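Local structure of glutathione S-transferase (4O7H) at residues A[144-147]-A[148-152]; A[198-201]-A[202-205]; A[211-214]-A[215-219]. The protein probably catalyses the conjugation of glutathione to electrophilic substrates, as a glutathione S-transferase. All coordinates share one frame; numbering follows the deposited sequence.

Contact 1. Residues A[144-147]-A[148-152]; sequences ISWL and IDRRR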
ATOM      1  N   ILE A 144     -19.512   0.344   0.785  1.00 11.82           N
ATOM      2  CA  ILE A 144     -19.615   1.463   1.699  1.00 11.60           C
ATOM      3  C   ILE A 144     -21.005   1.555   2.304  1.00 12.02           C
ATOM      4  O   ILE A 144     -21.166   1.723   3.510  1.00 12.09           O
ATOM      5  CB  ILE A 144     -19.226   2.772   0.971  1.00 11.18           C
ATOM      6  CG1 ILE A 144     -17.731   2.775   0.643  1.00 12.42           C
ATOM      7  CG2 ILE A 144     -19.635   3.977   1.797  1.00 13.26           C
ATOM      8  CD1 ILE A 144     -17.293   3.926  -0.210  1.00 11.95           C
ATOM      9  N   SER A 145     -22.013   1.433   1.439  1.00 13.47           N
ATOM     10  CA  SER A 145     -23.388   1.502   1.914  1.00 13.93           C
ATOM     11  C   SER A 145     -23.676   0.405   2.963  1.00 13.95           C
ATOM     12  O   SER A 145     -24.299   0.674   3.976  1.00 14.78           O
ATOM     13  CB  SER A 145     -24.376   1.365   0.776  1.00 14.52           C
ATOM     14  OG  SER A 145     -24.298   2.482  -0.125  1.00 16.01           O
ATOM     15  N   TRP A 146     -23.186  -0.788   2.704  1.00 14.50           N
ATOM     16  CA  TRP A 146     -23.310  -1.925   3.664  1.00 14.84           C
ATOM     17  C   TRP A 146     -22.650  -1.637   5.005  1.00 14.72           C
ATOM     18  O   TRP A 146     -23.279  -1.757   6.095  1.00 14.56           O
ATOM     19  CB  TRP A 146     -22.739  -3.202   3.021  1.00 15.40           C
ATOM     20  CG  TRP A 146     -22.906  -4.386   3.888  1.00 16.46           C
ATOM     21  CD1 TRP A 146     -22.010  -4.875   4.789  1.00 18.27           C
ATOM     22  CD2 TRP A 146     -24.082  -5.210   3.995  1.00 17.93           C
ATOM     23  NE1 TRP A 146     -22.562  -5.962   5.459  1.00 18.84           N
ATOM     24  CE2 TRP A 146     -23.814  -6.198   4.968  1.00 18.48           C
ATOM     25  CE3 TRP A 146     -25.319  -5.206   3.352  1.00 17.78           C
ATOM     26  CZ2 TRP A 146     -24.765  -7.173   5.349  1.00 18.24           C
ATOM     27  CZ3 TRP A 146     -26.277  -6.218   3.737  1.00 18.87           C
ATOM     28  CH2 TRP A 146     -25.974  -7.148   4.707  1.00 19.40           C
ATOM     29  N   LEU A 147     -21.407  -1.138   4.962  1.00 14.09           N
ATOM     30  CA  LEU A 147     -20.691  -0.799   6.194  1.00 15.27           C
ATOM     31  C   LEU A 147     -21.408   0.297   6.981  1.00 15.47           C
ATOM     32  O   LEU A 147     -21.620   0.194   8.184  1.00 14.94           O
ATOM     33  CB  LEU A 147     -19.222  -0.408   5.857  1.00 16.40           C
ATOM     34  CG  LEU A 147     -18.354  -1.470   5.225  1.00 18.71           C
ATOM     35  CD1 LEU A 147     -17.077  -0.769   4.804  1.00 20.67           C
ATOM     36  CD2 LEU A 147     -18.104  -2.593   6.252  1.00 19.12           C
ATOM     37  N   ILE A 148     -21.771   1.395   6.313  1.00 14.81           N
ATOM     38  CA  ILE A 148     -22.320   2.575   6.997  1.00 16.56           C
ATOM     39  C   ILE A 148     -23.767   2.322   7.429  1.00 16.96           C
ATOM     40  O   ILE A 148     -24.263   3.017   8.282  1.00 18.98           O
ATOM     41  CB  ILE A 148     -22.134   3.884   6.139  1.00 18.26           C
ATOM     42  CG1 ILE A 148     -22.167   5.129   7.041  1.00 21.33           C
ATOM     43  CG2 ILE A 148     -23.164   4.012   5.046  1.00 18.42           C
ATOM     44  CD1 ILE A 148     -20.946   5.169   7.931  1.00 22.63           C
ATOM     45  N   ASP A 149     -24.418   1.311   6.869  1.00 17.22           N
ATOM     46  CA  ASP A 149     -25.794   0.962   7.317  1.00 18.94           C
ATOM     47  C   ASP A 149     -25.709   0.252   8.671  1.00 19.30           C
ATOM     48  O   ASP A 149     -26.678   0.192   9.423  1.00 19.73           O
ATOM     49  CB  ASP A 149     -26.451   0.031   6.322  1.00 20.55           C
ATOM     50  CG  ASP A 149     -27.949  -0.128   6.562  1.00 25.04           C
ATOM     51  OD1 ASP A 149     -28.602   0.846   6.959  1.00 28.19           O
ATOM     52  OD2 ASP A 149     -28.445  -1.239   6.327  1.00 29.47           O
ATOM     53  N   ARG A 150     -24.543  -0.275   9.019  1.00 19.65           N
ATOM     54  CA  ARG A 150     -24.447  -0.952  10.311  1.00 22.06           C
ATOM     55  C   ARG A 150     -23.468  -0.377  11.289  1.00 21.73           C
ATOM     56  O   ARG A 150     -23.339  -0.858  12.393  1.00 24.63           O
ATOM     57  CB  ARG A 150     -24.187  -2.441  10.098  1.00 23.91           C
ATOM     58  CG  ARG A 150     -22.945  -2.799   9.339  1.00 26.70           C
ATOM     59  CD  ARG A 150     -22.696  -4.327   9.365  1.00 29.32           C
ATOM     60  NE  ARG A 150     -23.839  -5.074   8.868  1.00 28.42           N
ATOM     61  CZ  ARG A 150     -24.202  -6.310   9.265  1.00 28.01           C
ATOM     62  NH1 ARG A 150     -25.300  -6.832   8.752  1.00 25.59           N
ATOM     63  NH2 ARG A 150     -23.508  -7.020  10.152  1.00 27.12           N
ATOM     64  N   ARG A 151     -22.735   0.642  10.876  1.00 19.66           N
ATOM     65  CA  ARG A 151     -21.765   1.301  11.727  1.00 18.41           C
ATOM     66  C   ARG A 151     -21.926   2.799  11.654  1.00 17.65           C
ATOM     67  O   ARG A 151     -22.490   3.303  10.705  1.00 17.91           O
ATOM     68  CB  ARG A 151     -20.369   0.941  11.206  1.00 17.82           C
ATOM     69  CG  ARG A 151     -20.023  -0.513  11.209  1.00 18.87           C
ATOM     70  CD  ARG A 151     -18.736  -0.748  10.442  1.00 18.78           C
ATOM     71  NE  ARG A 151     -18.335  -2.145  10.481  1.00 18.56           N
ATOM     72  CZ  ARG A 151     -17.175  -2.621  10.053  1.00 18.61           C
ATOM     73  NH1 ARG A 151     -16.930  -3.915  10.113  1.00 20.78           N
ATOM     74  NH2 ARG A 151     -16.235  -1.812   9.594  1.00 16.89           N
ATOM     75  N   ARG A 152     -21.410   3.503  12.644  0.50 19.08           N
ATOM     76  CA  ARG A 152     -21.491   4.938  12.693  0.50 20.32           C
ATOM     77  C   ARG A 152     -20.629   5.550  11.578  0.50 19.26           C
ATOM     78  O   ARG A 152     -21.054   6.462  10.878  0.50 20.36           O
ATOM     79  CB  ARG A 152     -21.013   5.394  14.059  0.50 23.19           C
ATOM     80  CG  ARG A 152     -21.190   6.854  14.341  0.50 26.55           C
ATOM     81  CD  ARG A 152     -20.557   7.148  15.690  0.50 29.01           C
ATOM     82  NE  ARG A 152     -20.882   8.469  16.191  0.50 29.11           N
ATOM     83  CZ  ARG A 152     -22.125   8.912  16.294  0.50 31.67           C
ATOM     84  NH1 ARG A 152     -23.124   8.139  15.890  0.50 33.56           N
ATOM     85  NH2 ARG A 152     -22.369  10.120  16.767  0.50 28.99           N
TER
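Trp-146 and Arg-150 lie one helical turn apart, with the indole and guanidinium planes only 16° from parallel. The guanidinium has Trp-146 NE1 over one face, 3.7 Å from Arg-150 NE. Further along, Arg-150 NH1 approaches Trp-146 CZ2 at 3.5 Å. A bend at chi3 (55°) turns the arginine end back to the indole. Leu-147 and Arg-151 run side by side and point the same way. Leu-147 CD2 sits 3.9 Å above the centre of the Arg-151 guanidinium. With CG, CD and NE of Arg-151 extended, this group reaches Glu-90 for a salt bridge and Leu-154 O for a hydrogen bond, both through NH2. Were this arginine replaced by alanine, Glu-90 would probably lose this charge partner, Leu-154 O its donor from NH2, and Leu-147 CD2 its flat cover. The backbone belongs to the C-terminal part of helix 127-150. Ile-148 N bonds to Ile-144 O at 2.9 Å. Leu-147 O accepts from Arg-150 N at 3.1 Å and more weakly from Arg-151 N. Two helices flank this turn. Ile-144, Ser-145, Ile-148 and Asp-149 touch helix 185-195, while Ile-144, Leu-147 and Arg-151 touch helix 85-119.

Contact 2. Residues A[198-201]-A[202-205]; sequences PSFR and PLLT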
ATOM      1  N   PRO A 198     -14.690  20.622   8.307  1.00 12.40           N
ATOM      2  CA  PRO A 198     -13.757  21.679   7.954  1.00 13.88           C
ATOM      3  C   PRO A 198     -12.467  21.150   7.346  1.00 12.97           C
ATOM      4  O   PRO A 198     -11.874  21.797   6.499  1.00 13.44           O
ATOM      5  CB  PRO A 198     -13.538  22.430   9.277  1.00 15.56           C
ATOM      6  CG  PRO A 198     -14.690  22.079  10.122  1.00 16.04           C
ATOM      7  CD  PRO A 198     -15.307  20.784   9.654  1.00 13.61           C
ATOM      8  N   SER A 199     -12.069  19.926   7.740  1.00 12.38           N
ATOM      9  CA  SER A 199     -10.813  19.332   7.230  1.00 12.02           C
ATOM     10  C   SER A 199     -10.910  19.086   5.746  1.00 11.37           C
ATOM     11  O   SER A 199      -9.899  19.007   5.056  1.00 12.42           O
ATOM     12  CB  SER A 199     -10.539  18.013   7.918  1.00 12.03           C
ATOM     13  OG  SER A 199     -11.638  17.146   7.729  1.00 12.27           O
ATOM     14  N   PHE A 200     -12.126  18.956   5.238  1.00 10.79           N
ATOM     15  CA  PHE A 200     -12.299  18.677   3.802  1.00 10.75           C
ATOM     16  C   PHE A 200     -12.328  19.924   2.915  1.00 11.57           C
ATOM     17  O   PHE A 200     -12.285  19.832   1.682  1.00 12.61           O
ATOM     18  CB  PHE A 200     -13.589  17.884   3.559  1.00 10.27           C
ATOM     19  CG  PHE A 200     -13.432  16.725   2.583  1.00 10.23           C
ATOM     20  CD1 PHE A 200     -12.783  15.563   2.969  1.00 10.94           C
ATOM     21  CD2 PHE A 200     -13.955  16.812   1.296  1.00 10.71           C
ATOM     22  CE1 PHE A 200     -12.651  14.514   2.083  1.00 10.44           C
ATOM     23  CE2 PHE A 200     -13.819  15.756   0.388  1.00 11.57           C
ATOM     24  CZ  PHE A 200     -13.188  14.602   0.802  1.00 11.27           C
ATOM     25  N   ARG A 201     -12.493  21.086   3.521  1.00 13.43           N
ATOM     26  CA  ARG A 201     -12.812  22.307   2.774  1.00 15.03           C
ATOM     27  C   ARG A 201     -11.803  22.621   1.654  1.00 14.41           C
ATOM     28  O   ARG A 201     -12.229  22.927   0.541  1.00 14.16           O
ATOM     29  CB  ARG A 201     -12.979  23.506   3.707  1.00 19.74           C
ATOM     30  CG  ARG A 201     -13.501  24.720   2.934  1.00 24.59           C
ATOM     31  CD  ARG A 201     -13.609  25.975   3.790  1.00 32.70           C
ATOM     32  NE  ARG A 201     -14.973  26.154   4.277  1.00 41.10           N
ATOM     33  CZ  ARG A 201     -15.445  25.726   5.452  1.00 47.21           C
ATOM     34  NH1 ARG A 201     -14.660  25.097   6.336  1.00 44.71           N
ATOM     35  NH2 ARG A 201     -16.725  25.944   5.755  1.00 52.51           N
ATOM     36  N   PRO A 202     -10.480  22.544   1.875  1.00 14.19           N
ATOM     37  CA  PRO A 202      -9.573  22.847   0.765  1.00 14.60           C
ATOM     38  C   PRO A 202      -9.725  21.920  -0.449  1.00 14.09           C
ATOM     39  O   PRO A 202      -9.554  22.305  -1.584  1.00 14.86           O
ATOM     40  CB  PRO A 202      -8.154  22.647   1.379  1.00 15.62           C
ATOM     41  CG  PRO A 202      -8.345  22.755   2.810  1.00 17.33           C
ATOM     42  CD  PRO A 202      -9.738  22.263   3.119  1.00 15.60           C
ATOM     43  N   LEU A 203     -10.084  20.664  -0.200  1.00 12.24           N
ATOM     44  CA  LEU A 203     -10.303  19.748  -1.317  1.00 12.00           C
ATOM     45  C   LEU A 203     -11.483  20.177  -2.166  1.00 12.56           C
ATOM     46  O   LEU A 203     -11.524  19.910  -3.365  1.00 13.76           O
ATOM     47  CB  LEU A 203     -10.598  18.320  -0.819  1.00 12.61           C
ATOM     48  CG  LEU A 203      -9.419  17.499  -0.342  1.00 13.83           C
ATOM     49  CD1 LEU A 203      -8.666  18.173   0.771  1.00 14.98           C
ATOM     50  CD2 LEU A 203      -9.929  16.120   0.088  1.00 12.85           C
ATOM     51  N   LEU A 204     -12.426  20.847  -1.538  1.00 12.20           N
ATOM     52  CA  LEU A 204     -13.624  21.313  -2.258  1.00 12.74           C
ATOM     53  C   LEU A 204     -13.404  22.595  -2.977  1.00 14.17           C
ATOM     54  O   LEU A 204     -14.005  22.796  -4.049  1.00 15.10           O
ATOM     55  CB  LEU A 204     -14.841  21.441  -1.338  1.00 12.09           C
ATOM     56  CG  LEU A 204     -15.208  20.150  -0.629  1.00 12.38           C
ATOM     57  CD1 LEU A 204     -16.498  20.412   0.146  1.00 12.79           C
ATOM     58  CD2 LEU A 204     -15.377  18.994  -1.598  1.00 12.65           C
ATOM     59  N   THR A 205     -12.583  23.472  -2.434  1.00 15.53           N
ATOM     60  CA  THR A 205     -12.438  24.825  -3.022  1.00 17.66           C
ATOM     61  C   THR A 205     -11.317  24.978  -4.025  1.00 19.47           C
ATOM     62  O   THR A 205     -11.357  25.836  -4.905  1.00 20.35           O
ATOM     63  CB  THR A 205     -12.298  25.878  -1.919  1.00 17.76           C
ATOM     64  OG1 THR A 205     -11.134  25.640  -1.143  1.00 17.27           O
ATOM     65  CG2 THR A 205     -13.487  25.828  -0.974  1.00 21.64           C
TER
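Phe-200 packs against Leu-203 and Leu-204 where, in this glutathione S-transferase fold, a short 3-10 segment, 198-200, leads into helix 201-205. Leu-203 CD2 makes a CH-pi contact over one face of the Phe-200 ring, 3.8 Å from the centroid and 16° off the normal. Leu-204 takes the ring edge instead. Its CD2 lies in the ring plane, 3.9 Å from Phe-200 CD2. Both leucines cross the phenyl group at about a right angle. Their successive positions on the helix put one on a face and the other at the edge. Their chi1 values are alike, with CG opposite the carbonyl carbon, but chi2 differs (57° in Leu-203, -175° in Leu-204), and each CD2 reaches the ring by a different turn. The next shell is largely helical. Phe-200 also touches Ala-167 and Ser-171 of helix 161-175 and Val-194 and Lys-195 of helix 185-195. Leu-203 packs on Val-18 of helix 11-22, and Ser-199 OG bonds to Glu-22 of that helix. The segment thus joins the thioredoxin-like N-terminal domain to the helical C-terminal domain. The first helical turn is held at Arg-201 O, which accepts from Leu-204 N at 2.9 Å and from Thr-205 N at 3.0 Å.

Contact 3. Residues A[211-214]-A[215-219]; sequences IRPP and RHYAD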
ATOM      1  N   ILE A 211      -9.051  21.599 -15.491  1.00 27.66           N
ATOM      2  CA  ILE A 211     -10.297  20.861 -15.383  1.00 25.38           C
ATOM      3  C   ILE A 211     -11.271  21.578 -14.431  1.00 23.31           C
ATOM      4  O   ILE A 211     -10.920  21.943 -13.313  1.00 22.65           O
ATOM      5  CB  ILE A 211     -10.078  19.411 -14.908  1.00 25.20           C
ATOM      6  CG1 ILE A 211      -9.110  18.671 -15.841  1.00 26.53           C
ATOM      7  CG2 ILE A 211     -11.394  18.670 -14.857  1.00 24.51           C
ATOM      8  CD1 ILE A 211      -7.735  18.458 -15.260  1.00 28.13           C
ATOM      9  N   ARG A 212     -12.476  21.838 -14.913  1.00 23.90           N
ATOM     10  CA  ARG A 212     -13.495  22.488 -14.089  1.00 23.73           C
ATOM     11  C   ARG A 212     -14.217  21.349 -13.380  1.00 21.20           C
ATOM     12  O   ARG A 212     -14.604  20.415 -14.046  1.00 19.37           O
ATOM     13  CB  ARG A 212     -14.472  23.259 -14.996  1.00 24.99           C
ATOM     14  CG  ARG A 212     -13.819  24.441 -15.715  1.00 28.13           C
ATOM     15  N   PRO A 213     -14.316  21.364 -12.029  1.00 21.86           N
ATOM     16  CA  PRO A 213     -15.068  20.238 -11.475  1.00 19.43           C
ATOM     17  C   PRO A 213     -16.554  20.431 -11.758  1.00 17.92           C
ATOM     18  O   PRO A 213     -16.971  21.516 -12.206  1.00 18.06           O
ATOM     19  CB  PRO A 213     -14.820  20.340  -9.963  1.00 20.88           C
ATOM     20  CG  PRO A 213     -14.549  21.770  -9.740  1.00 21.57           C
ATOM     21  CD  PRO A 213     -13.838  22.267 -10.970  1.00 22.53           C
ATOM     22  N   PRO A 214     -17.325  19.381 -11.527  1.00 15.46           N
ATOM     23  CA  PRO A 214     -18.758  19.495 -11.748  1.00 15.20           C
ATOM     24  C   PRO A 214     -19.427  20.454 -10.819  1.00 13.82           C
ATOM     25  O   PRO A 214     -18.904  20.777  -9.742  1.00 13.73           O
ATOM     26  CB  PRO A 214     -19.288  18.076 -11.524  1.00 15.96           C
ATOM     27  CG  PRO A 214     -18.205  17.318 -10.935  1.00 17.71           C
ATOM     28  CD  PRO A 214     -16.928  18.008 -11.161  1.00 16.21           C
ATOM     29  N   ARG A 215     -20.624  20.904 -11.214  1.00 12.36           N
ATOM     30  CA  ARG A 215     -21.280  21.968 -10.488  1.00 13.22           C
ATOM     31  C   ARG A 215     -21.648  21.575  -9.047  1.00 12.45           C
ATOM     32  O   ARG A 215     -21.697  22.432  -8.193  1.00 14.18           O
ATOM     33  CB  ARG A 215     -22.519  22.443 -11.268  1.00 13.96           C
ATOM     34  CG  ARG A 215     -23.686  21.479 -11.422  1.00 15.61           C
ATOM     35  CD  ARG A 215     -24.780  22.079 -12.340  1.00 15.40           C
ATOM     36  NE  ARG A 215     -25.312  23.300 -11.759  1.00 14.30           N
ATOM     37  CZ  ARG A 215     -25.029  24.575 -12.118  1.00 14.60           C
ATOM     38  NH1 ARG A 215     -24.260  24.893 -13.117  1.00 15.27           N
ATOM     39  NH2 ARG A 215     -25.535  25.597 -11.397  1.00 13.78           N
ATOM     40  N   HIS A 216     -21.853  20.287  -8.771  1.00 12.40           N
ATOM     41  CA  HIS A 216     -22.222  19.827  -7.426  1.00 11.14           C
ATOM     42  C   HIS A 216     -21.019  19.527  -6.534  1.00 10.88           C
ATOM     43  O   HIS A 216     -21.143  19.214  -5.352  1.00 11.16           O
ATOM     44  CB  HIS A 216     -23.024  18.548  -7.529  1.00 11.39           C
ATOM     45  CG  HIS A 216     -22.186  17.384  -7.947  1.00 11.00           C
ATOM     46  ND1 HIS A 216     -22.015  17.019  -9.261  1.00 11.37           N
ATOM     47  CD2 HIS A 216     -21.476  16.484  -7.211  1.00 10.79           C
ATOM     48  CE1 HIS A 216     -21.229  15.964  -9.326  1.00 12.19           C
ATOM     49  NE2 HIS A 216     -20.874  15.630  -8.096  1.00 11.57           N
ATOM     50  N   TYR A 217     -19.816  19.567  -7.119  1.00 10.92           N
ATOM     51  CA  TYR A 217     -18.606  19.118  -6.396  1.00 11.63           C
ATOM     52  C   TYR A 217     -18.410  19.804  -5.056  1.00 11.99           C
ATOM     53  O   TYR A 217     -18.126  19.145  -4.040  1.00 11.93           O
ATOM     54  CB  TYR A 217     -17.377  19.322  -7.313  1.00 10.79           C
ATOM     55  CG  TYR A 217     -16.071  18.929  -6.682  1.00 10.07           C
ATOM     56  CD1 TYR A 217     -15.717  17.589  -6.518  1.00 10.64           C
ATOM     57  CD2 TYR A 217     -15.243  19.891  -6.188  1.00  9.83           C
ATOM     58  CE1 TYR A 217     -14.515  17.248  -5.928  1.00 10.75           C
ATOM     59  CE2 TYR A 217     -14.040  19.563  -5.633  1.00  9.84           C
ATOM     60  CZ  TYR A 217     -13.692  18.250  -5.500  1.00 10.30           C
ATOM     61  OH  TYR A 217     -12.508  17.903  -4.828  1.00 10.92           O
ATOM     62  N   ALA A 218     -18.561  21.123  -5.000  1.00 12.07           N
ATOM     63  CA  ALA A 218     -18.411  21.853  -3.749  1.00 13.16           C
ATOM     64  C   ALA A 218     -19.740  22.090  -3.026  1.00 13.46           C
ATOM     65  O   ALA A 218     -19.784  22.851  -2.079  1.00 15.72           O
ATOM     66  CB  ALA A 218     -17.678  23.168  -4.019  1.00 14.24           C
ATOM     67  N   ASP A 219     -20.807  21.461  -3.462  1.00 12.19           N
ATOM     68  CA  ASP A 219     -22.112  21.622  -2.795  1.00 12.70           C
ATOM     69  C   ASP A 219     -22.216  20.683  -1.584  1.00 13.89           C
ATOM     70  O   ASP A 219     -22.267  19.462  -1.752  1.00 14.25           O
ATOM     71  CB  ASP A 219     -23.218  21.301  -3.788  1.00 13.24           C
ATOM     72  CG  ASP A 219     -24.610  21.640  -3.265  1.00 13.87           C
ATOM     73  OD1 ASP A 219     -24.726  22.122  -2.112  1.00 14.77           O
ATOM     74  OD2 ASP A 219     -25.596  21.371  -3.999  1.00 15.76           O
TER
HETATM   75  O   HOH W   1     -18.524  22.754  -7.499  1.00 19.38           O
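Pro-214 to Tyr-217 form a type I beta turn, closed by a bond from Tyr-217 N to Pro-214 O of 3.0 Å (N-H...O angle 160°). One water also donates to Pro-214 O and accepts from Ala-218 N, so it bridges the turn to the residue after it. Each proline meets an aromatic side chain. Pro-213 CB lies 3.8 Å from Tyr-217 CG, with the two side chains crossing at about a right angle. Pro-214 CB comes 3.6 Å from His-216 CE1. With CG of His-216 between its own N and carbonyl carbon (chi1 71°), the imidazole is brought to Pro-214, which it meets obliquely. A second, overlapping type I turn runs from His-216 to Asp-219, closed by Asp-219 N on His-216 O at 3.0 Å. These turns belong to the C-terminal tail that follows helix 201-205. The tail lies along the helical domain and also reaches helix 11-22 through Arg-14. The polar ends of both aromatics are held by other parts of the chain. His-216 NE2 bonds to Asp-174 of helix 161-175. Tyr-217 OH bonds to Leu-203 O and to Arg-14 NH1, and its ring meets Tyr-175 edge-to-face.

From the N terminus, the thioredoxin-like domain comes first, and all three contacts follow later in the chain. Each is local and spans no long loop. They lie in series; none nests in or crosses another. Contact 1 lies in the C-terminal part of helix 127-150 and packs on helices 85-119 and 185-195. Contact 2 opens helix 201-205 and joins helix 11-22 to helices 161-175 and 185-195. Contact 3 closes two overlapping turns in the tail. Contact 1 stands apart, its centre about 23 Å from that of contact 2 and 26 Å from that of contact 3. Contacts 2 and 3 touch directly, with centres about 13 Å apart. There Leu-204 O packs against Ala-218 CB.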